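Local structure of carbohydrate kinase (Agrobacterium tumefaciens, 2NWH) at residues V220-R223 / E227-A230. The protein is a pfkB-family carbohydrate kinase that probably transfers a phosphate group from ATP to a sugar or related substrate, as its ribokinase-like relatives do. Sequence-based numbering, arbitrary orientation.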
loop_
_atom_site.group_PDB
_atom_site.type_symbol
_atom_site.label_atom_id
_atom_site.label_comp_id
_atom_site.label_asym_id
_atom_site.label_seq_id
_atom_site.Cartn_x
_atom_site.Cartn_y
_atom_site.Cartn_z
ATOM N N VAL A 220 1.140 -2.913 -11.740
ATOM C CA VAL A 220 1.901 -1.703 -11.941
ATOM C C VAL A 220 3.320 -1.924 -11.415
ATOM O O VAL A 220 3.508 -2.395 -10.282
ATOM C CB VAL A 220 1.256 -0.537 -11.203
ATOM C CG1 VAL A 220 2.106 0.745 -11.347
ATOM C CG2 VAL A 220 -0.149 -0.342 -11.705
ATOM N N VAL A 221 4.324 -1.603 -12.236
ATOM C CA VAL A 221 5.691 -1.681 -11.759
ATOM C C VAL A 221 6.368 -0.318 -11.918
ATOM O O VAL A 221 6.353 0.280 -13.006
ATOM C CB VAL A 221 6.488 -2.830 -12.428
ATOM C CG1 VAL A 221 7.906 -2.895 -11.878
ATOM C CG2 VAL A 221 5.777 -4.187 -12.225
ATOM N N THR A 222 6.926 0.186 -10.819
ATOM C CA THR A 222 7.602 1.477 -10.851
ATOM C C THR A 222 9.127 1.305 -10.863
ATOM O O THR A 222 9.650 0.342 -10.272
ATOM C CB THR A 222 7.223 2.349 -9.655
ATOM O OG1 THR A 222 7.747 1.760 -8.464
ATOM C CG2 THR A 222 5.703 2.491 -9.517
ATOM N N ARG A 223 9.829 2.237 -11.522
ATOM C CA ARG A 223 11.297 2.251 -11.519
ATOM C C ARG A 223 11.895 3.655 -11.349
ATOM O O ARG A 223 11.718 4.534 -12.207
ATOM C CB ARG A 223 11.857 1.609 -12.786
ATOM C CG ARG A 223 13.383 1.554 -12.789
ATOM C CD ARG A 223 13.947 1.246 -14.144
ATOM N NE ARG A 223 13.867 -0.169 -14.491
ATOM C CZ ARG A 223 14.295 -0.673 -15.651
ATOM N NH1 ARG A 223 14.187 -1.976 -15.895
ATOM N NH2 ARG A 223 14.828 0.125 -16.570
ATOM N N GLU A 227 9.938 6.248 -14.260
ATOM C CA GLU A 227 9.425 5.190 -15.161
ATOM C C GLU A 227 8.374 4.307 -14.481
ATOM O O GLU A 227 8.593 3.817 -13.364
ATOM C CB GLU A 227 10.531 4.300 -15.747
ATOM C CG GLU A 227 11.797 5.009 -16.169
ATOM C CD GLU A 227 12.831 4.073 -16.792
ATOM O OE1 GLU A 227 12.613 3.586 -17.933
ATOM O OE2 GLU A 227 13.882 3.843 -16.150
ATOM N N VAL A 228 7.243 4.115 -15.157
ATOM C CA VAL A 228 6.152 3.274 -14.628
ATOM C C VAL A 228 5.501 2.499 -15.761
ATOM O O VAL A 228 5.238 3.065 -16.817
ATOM C CB VAL A 228 5.025 4.099 -13.970
ATOM C CG1 VAL A 228 4.149 3.168 -13.085
ATOM C CG2 VAL A 228 5.570 5.281 -13.166
ATOM N N VAL A 229 5.232 1.213 -15.528
ATOM C CA VAL A 229 4.480 0.391 -16.463
ATOM C C VAL A 229 3.188 -0.110 -15.783
ATOM O O VAL A 229 3.204 -0.448 -14.591
ATOM C CB VAL A 229 5.365 -0.760 -17.032
ATOM C CG1 VAL A 229 5.783 -1.759 -15.953
ATOM C CG2 VAL A 229 4.696 -1.463 -18.223
ATOM N N ALA A 230 2.073 -0.074 -16.518
ATOM C CA ALA A 230 0.793 -0.617 -16.036
ATOM C C ALA A 230 0.301 -1.624 -17.049
ATOM O O ALA A 230 0.542 -1.458 -18.243
ATOM C CB ALA A 230 -0.218 0.470 -15.848
#
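The carbonyl oxygen of V229 takes the amide N-H of V221 at 2.9 Å and a CA-H...O contact from CA of the preceding V220. This is the antiparallel hairpin 219-223/227-231 of the ribokinase-like fold, where the central sheet stops running parallel: V220 and T222 are hydrogen-bonded through their backbones to strand 185-189, V228 and A230 to strand 236-239. V229 N returns a nearly straight bond to V221 O, 2.9 Å. Toward the turn, R223 N reaches E227 O at 2.7 Å, whereas E227 N to R223 O stretches to 3.2 Å.

V220, T222, V228 and A230 share one face. V220 CG1 meets V228 CG1 at 3.6 Å, both methyls anti to their backbone N, and Y261 of helix 255-266 packs over V220 and A230. On the other face V221 CB lies against V229 CG1, with helix 207-213 packed on both. At its more open end R223 and E227 run side by side. OE2 meets the guanidinium edge near its plane, the carboxylate turned 83° to it. The bend at chi3 (-78°) carries NE away from the carboxylate, leaving NH2 with a long salt bridge to E227 OE2, 3.9 Å, while R223 CD lies closer to that oxygen, 3.3 Å.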